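Local coordinates for serine-pyruvate aminotransferase (AgxT) (Sulfolobus solfataricus, PDB 3ZRP), which probably transfers the amino group of serine to pyruvate, using pyridoxal 5'-phosphate as cofactor, in the manner of class-V aminotransferases, at residues 288-293 against 331-336; 273-278 against 297-302. All coordinates share one frame; numbering follows the deposited sequence. Where two conformers were deposited one is given.

How the contacts relate
Along the chain the segments alternate: 273-278, 288-293, 297-302, 331-336, so that contacts 1 and 2 interlock and lie about 15 Å apart between centres. Both reach the same three-stranded antiparallel sheet, in which strands 301-305 and 335-339 are neighbours. Contact 2 packs helix 264-284 against the approach to strand 301-305; contact 1 sets the loop following that helix against the start of strand 335-339. They also meet directly, since Ile-289 CG2 lies 3.7 Å from Tyr-297 CE1 and 4.0 Å from Thr-302 CG2. Together the two contacts pack the helix and its following loop onto that sheet, in the small C-terminal domain beside the cofactor-binding part of the chain.

Contact 1. Residues 288-293 against 331-336; sequences EIVARR and PAFKYF
The carbonyl oxygen of Val-290 is gripped twice by Arg-292, through NE at 2.8 Å and weakly through NH2, while the Val-290 side chain points at Phe-333. The site lies in the small C-terminal domain of this fold-type I enzyme, where backbone bonds tie Glu-288 and Val-290 to strand 301-305. Arg-292 NH2 also reaches Ile-289 O at 2.8 Å, in the carbonyl plane, and Glu-288 OE2 at 3.0 Å in a salt bridge, on the anti side of the carboxylate and well out of its plane. Lys-307 forms a salt bridge with Glu-288 OE1; Glu-288 binds calcium in a structure of this protein, though not in this chain here. Bends at chi2 and chi3 fold the arginine back, and the edge of the Phe-333 ring, at CE1, comes over one face of its guanidinium, 4.0 Å from Arg-292 CZ, planes 64° apart. A leucine in place of Arg-292 would probably leave Glu-288 OE2 without its charged mate and the Val-290 carbonyl without either grip. Val-290 CG1 stands 3.8 Å from the Phe-333 ring centroid, a CH-pi contact 9° off the normal. Val-290 CG2 approaches the Tyr-335 ring, whose OH bonds Ser-139 O, obliquely, 3.5 Å from CD2.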
loop_
_atom_site.group_PDB
_atom_site.type_symbol
_atom_site.label_atom_id
_atom_site.label_comp_id
_atom_site.label_asym_id
_atom_site.label_seq_id
_atom_site.Cartn_x
_atom_site.Cartn_y
_atom_site.Cartn_z
ATOM N N GLU A 288 -29.930 5.808 22.641
ATOM C CA GLU A 288 -28.760 5.834 23.519
ATOM C C GLU A 288 -27.460 5.717 22.713
ATOM O O GLU A 288 -27.357 4.889 21.814
ATOM C CB GLU A 288 -28.842 4.678 24.519
ATOM C CG GLU A 288 -27.847 4.749 25.677
ATOM C CD GLU A 288 -27.948 3.551 26.628
ATOM O OE1 GLU A 288 -28.976 2.836 26.592
ATOM O OE2 GLU A 288 -27.002 3.331 27.419
ATOM N N ILE A 289 -26.480 6.548 23.065
ATOM C CA ILE A 289 -25.161 6.533 22.420
ATOM C C ILE A 289 -24.244 5.489 23.098
ATOM O O ILE A 289 -24.317 5.281 24.317
ATOM C CB ILE A 289 -24.562 7.956 22.423
ATOM C CG1 ILE A 289 -25.432 8.884 21.543
ATOM C CG2 ILE A 289 -23.116 7.960 21.938
ATOM C CD1 ILE A 289 -25.074 10.380 21.642
ATOM N N VAL A 290 -23.402 4.812 22.314
ATOM C CA VAL A 290 -22.491 3.788 22.860
ATOM C C VAL A 290 -21.472 4.395 23.844
ATOM O O VAL A 290 -21.304 3.881 24.959
ATOM C CB VAL A 290 -21.764 3.006 21.742
ATOM C CG1 VAL A 290 -20.591 2.192 22.307
ATOM C CG2 VAL A 290 -22.737 2.083 21.055
ATOM N N ALA A 291 -20.804 5.476 23.439
ATOM C CA ALA A 291 -19.861 6.164 24.305
ATOM C C ALA A 291 -20.502 6.461 25.658
ATOM O O ALA A 291 -21.543 7.123 25.720
ATOM C CB ALA A 291 -19.368 7.452 23.668
ATOM N N ARG A 292 -19.869 5.985 26.730
ATOM C CA ARG A 292 -20.423 6.107 28.082
ATOM C C ARG A 292 -20.354 7.508 28.647
ATOM O O ARG A 292 -21.236 7.931 29.389
ATOM C CB ARG A 292 -19.744 5.124 29.046
ATOM C CG ARG A 292 -19.760 3.668 28.612
ATOM C CD ARG A 292 -21.139 2.991 28.724
ATOM N NE ARG A 292 -22.041 3.400 27.648
ATOM C CZ ARG A 292 -23.363 3.243 27.657
ATOM N NH1 ARG A 292 -23.976 2.673 28.695
ATOM N NH2 ARG A 292 -24.080 3.661 26.619
ATOM N N ARG A 293 -19.298 8.223 28.308
ATOM C CA ARG A 293 -19.006 9.516 28.898
ATOM C C ARG A 293 -19.075 10.643 27.853
ATOM O O ARG A 293 -18.268 10.677 26.912
ATOM C CB ARG A 293 -17.612 9.466 29.526
ATOM C CG ARG A 293 -17.442 8.473 30.649
ATOM C CD ARG A 293 -17.724 9.115 31.984
ATOM N NE ARG A 293 -17.479 8.177 33.073
ATOM C CZ ARG A 293 -16.758 8.443 34.158
ATOM N NH1 ARG A 293 -16.207 9.640 34.330
ATOM N NH2 ARG A 293 -16.597 7.506 35.078
ATOM N N PRO A 331 -18.526 -6.722 21.471
ATOM C CA PRO A 331 -19.362 -7.773 22.060
ATOM C C PRO A 331 -20.335 -7.258 23.119
ATOM O O PRO A 331 -21.374 -7.878 23.344
ATOM C CB PRO A 331 -18.343 -8.734 22.691
ATOM C CG PRO A 331 -17.086 -7.931 22.854
ATOM C CD PRO A 331 -17.089 -6.963 21.706
ATOM N N ALA A 332 -20.018 -6.122 23.736
ATOM C CA ALA A 332 -20.811 -5.595 24.851
ATOM C C ALA A 332 -22.047 -4.785 24.439
ATOM O O ALA A 332 -22.899 -4.495 25.277
ATOM C CB ALA A 332 -19.939 -4.779 25.772
ATOM N N PHE A 333 -22.138 -4.426 23.160
ATOM C CA PHE A 333 -23.229 -3.571 22.676
ATOM C C PHE A 333 -23.927 -4.155 21.456
ATOM O O PHE A 333 -23.321 -4.894 20.668
ATOM C CB PHE A 333 -22.704 -2.176 22.317
ATOM C CG PHE A 333 -22.126 -1.416 23.462
ATOM C CD1 PHE A 333 -22.946 -0.666 24.299
ATOM C CD2 PHE A 333 -20.753 -1.410 23.687
ATOM C CE1 PHE A 333 -22.416 0.052 25.368
ATOM C CE2 PHE A 333 -20.195 -0.693 24.748
ATOM C CZ PHE A 333 -21.032 0.050 25.592
ATOM N N LYS A 334 -25.213 -3.834 21.320
ATOM C CA LYS A 334 -25.974 -4.101 20.100
ATOM C C LYS A 334 -26.221 -2.733 19.468
ATOM O O LYS A 334 -26.960 -1.905 20.016
ATOM C CB LYS A 334 -27.290 -4.829 20.409
ATOM C CG LYS A 334 -28.020 -5.361 19.193
ATOM C CD LYS A 334 -29.258 -6.143 19.616
ATOM C CE LYS A 334 -30.251 -6.308 18.471
ATOM N NZ LYS A 334 -31.665 -6.364 18.950
ATOM N N TYR A 335 -25.571 -2.479 18.334
ATOM C CA TYR A 335 -25.517 -1.128 17.782
ATOM C C TYR A 335 -25.108 -1.062 16.316
ATOM O O TYR A 335 -24.653 -2.056 15.735
ATOM C CB TYR A 335 -24.579 -0.243 18.638
ATOM C CG TYR A 335 -23.078 -0.521 18.488
ATOM C CD1 TYR A 335 -22.537 -1.753 18.822
ATOM C CD2 TYR A 335 -22.204 0.485 18.031
ATOM C CE1 TYR A 335 -21.151 -2.007 18.706
ATOM C CE2 TYR A 335 -20.823 0.256 17.920
ATOM C CZ TYR A 335 -20.308 -0.993 18.257
ATOM O OH TYR A 335 -18.965 -1.236 18.120
ATOM N N PHE A 336 -25.288 0.118 15.722
ATOM C CA PHE A 336 -24.661 0.453 14.445
ATOM C C PHE A 336 -23.908 1.761 14.626
ATOM O O PHE A 336 -24.080 2.451 15.622
ATOM C CB PHE A 336 -25.689 0.508 13.281
ATOM C CG PHE A 336 -26.637 1.680 13.345
ATOM C CD1 PHE A 336 -27.797 1.616 14.113
ATOM C CD2 PHE A 336 -26.369 2.854 12.640
ATOM C CE1 PHE A 336 -28.681 2.698 14.190
ATOM C CE2 PHE A 336 -27.248 3.950 12.709
ATOM C CZ PHE A 336 -28.410 3.865 13.488
#

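Contact 2. Residues 273-278 against 297-302; sequences MVASAI and YSNTVT
The carboxamide of Asn-299 meets Ala-275 through its oxygen end: the alanine methyl CB is 3.5 Å from Asn-299 OD1 but 4.1 Å from CG of the same side chain, and it approaches the amide obliquely, from the side of OD1, neither squarely over its face nor in its plane. Thr-272 and Arg-279 of the same helix also touch this side chain. The backbone comes equally near, for Asn-299 CA stands 3.6 Å from Ala-275 CB. Here, in the small C-terminal domain of the fold-type I aminotransferases, helix 264-284 packs on the loop leading into strand 301-305, at the edge of the three-stranded sheet. The evidence for close approach is the 5.1 Å between the CA atoms of Ala-275 and Asn-299, a spacing that a single methyl fills. With CG lying beside its backbone N (chi1 -63°), Asn-299 swings its amide toward the helix. On the helix, Ile-278 packs on helix 346-363. The loop is shaped from its far side: Ser-298 OG donates to Val-301 O at 2.6 Å, in the carbonyl plane and on a lone pair (C=O...donor angle 124°), which closes a tight turn just where the strand begins. Among the polar links from the loop to its surroundings are Asn-299 N to Glu-171 OE2 and Thr-300 OG1 to the carbonyl of Ser-166, a residue that binds pyridoxal 5'-phosphate. Across the interface itself, a methyl meets an alpha carbon and an amide oxygen, so the helix is probably held there by fit and van der Waals contact more than by directed bonds.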
loop_
_atom_site.group_PDB
_atom_site.type_symbol
_atom_site.label_atom_id
_atom_site.label_comp_id
_atom_site.label_asym_id
_atom_site.label_seq_id
_atom_site.Cartn_x
_atom_site.Cartn_y
_atom_site.Cartn_z
ATOM N N MET A 273 -19.855 20.867 14.909
ATOM C CA MET A 273 -21.244 21.267 14.675
ATOM C C MET A 273 -22.076 20.102 14.145
ATOM O O MET A 273 -23.159 19.800 14.672
ATOM C CB MET A 273 -21.316 22.442 13.696
ATOM C CG MET A 273 -22.757 22.826 13.302
ATOM S SD MET A 273 -22.868 24.061 11.996
ATOM C CE MET A 273 -22.146 25.513 12.786
ATOM N N VAL A 274 -21.566 19.443 13.102
ATOM C CA VAL A 274 -22.281 18.335 12.495
ATOM C C VAL A 274 -22.486 17.203 13.511
ATOM O O VAL A 274 -23.580 16.651 13.613
ATOM C CB VAL A 274 -21.571 17.791 11.203
ATOM C CG1 VAL A 274 -22.163 16.432 10.777
ATOM C CG2 VAL A 274 -21.658 18.803 10.070
ATOM N N ALA A 275 -21.432 16.840 14.238
ATOM C CA ALA A 275 -21.545 15.751 15.228
ATOM C C ALA A 275 -22.544 16.078 16.357
ATOM O O ALA A 275 -23.370 15.241 16.699
ATOM C CB ALA A 275 -20.159 15.386 15.803
ATOM N N SER A 276 -22.458 17.293 16.912
ATOM C CA SER A 276 -23.382 17.733 17.956
ATOM C C SER A 276 -24.823 17.712 17.441
ATOM O O SER A 276 -25.744 17.320 18.166
ATOM C CB SER A 276 -23.032 19.143 18.449
ATOM O OG SER A 276 -21.757 19.216 19.042
ATOM N N ALA A 277 -25.014 18.121 16.181
ATOM C CA ALA A 277 -26.348 18.120 15.554
ATOM C C ALA A 277 -26.911 16.720 15.434
ATOM O O ALA A 277 -28.074 16.504 15.773
ATOM C CB ALA A 277 -26.358 18.830 14.161
ATOM N N ILE A 278 -26.095 15.766 14.965
ATOM C CA ILE A 278 -26.537 14.373 14.831
ATOM C C ILE A 278 -26.866 13.796 16.207
ATOM O O ILE A 278 -27.879 13.109 16.373
ATOM C CB ILE A 278 -25.470 13.462 14.091
ATOM C CG1 ILE A 278 -25.446 13.782 12.588
ATOM C CG2 ILE A 278 -25.754 11.961 14.303
ATOM C CD1 ILE A 278 -24.193 13.313 11.848
ATOM N N TYR A 297 -17.499 11.987 23.535
ATOM C CA TYR A 297 -18.248 11.842 22.271
ATOM C C TYR A 297 -17.400 12.349 21.097
ATOM O O TYR A 297 -17.140 13.556 20.978
ATOM C CB TYR A 297 -19.580 12.622 22.331
ATOM C CG TYR A 297 -20.670 12.059 23.240
ATOM C CD1 TYR A 297 -20.674 10.727 23.633
ATOM C CD2 TYR A 297 -21.745 12.872 23.655
ATOM C CE1 TYR A 297 -21.695 10.214 24.454
ATOM C CE2 TYR A 297 -22.767 12.377 24.471
ATOM C CZ TYR A 297 -22.746 11.052 24.859
ATOM O OH TYR A 297 -23.759 10.550 25.655
ATOM N N SER A 298 -16.906 11.438 20.263
ATOM C CA SER A 298 -16.065 11.845 19.134
ATOM C C SER A 298 -16.892 12.572 18.098
ATOM O O SER A 298 -18.088 12.329 17.949
ATOM C CB SER A 298 -15.333 10.661 18.455
ATOM O OG SER A 298 -16.205 9.950 17.573
ATOM N N ASN A 299 -16.217 13.456 17.389
ATOM C CA ASN A 299 -16.819 14.214 16.311
ATOM C C ASN A 299 -16.696 13.542 14.928
ATOM O O ASN A 299 -17.046 14.148 13.897
ATOM C CB ASN A 299 -16.282 15.654 16.359
ATOM C CG ASN A 299 -16.680 16.363 17.665
ATOM O OD1 ASN A 299 -17.711 16.028 18.277
ATOM N ND2 ASN A 299 -15.865 17.310 18.100
ATOM N N THR A 300 -16.260 12.278 14.913
ATOM C CA THR A 300 -16.147 11.521 13.659
ATOM C C THR A 300 -17.003 10.284 13.614
ATOM O O THR A 300 -17.397 9.864 12.531
ATOM C CB THR A 300 -14.674 11.111 13.334
ATOM O OG1 THR A 300 -14.159 10.297 14.405
ATOM C CG2 THR A 300 -13.825 12.357 13.189
ATOM N N VAL A 301 -17.270 9.679 14.770
ATOM C CA VAL A 301 -18.017 8.412 14.858
ATOM C C VAL A 301 -18.957 8.432 16.076
ATOM O O VAL A 301 -18.545 8.810 17.175
ATOM C CB VAL A 301 -17.075 7.185 15.045
ATOM C CG1 VAL A 301 -17.891 5.880 15.154
ATOM C CG2 VAL A 301 -16.062 7.077 13.904
ATOM N N THR A 302 -20.194 7.994 15.885
ATOM C CA THR A 302 -21.151 7.856 16.975
ATOM C C THR A 302 -21.774 6.478 16.882
ATOM O O THR A 302 -22.256 6.091 15.830
ATOM C CB THR A 302 -22.280 8.940 16.867
ATOM O OG1 THR A 302 -21.682 10.243 16.845
ATOM C CG2 THR A 302 -23.227 8.849 18.069
#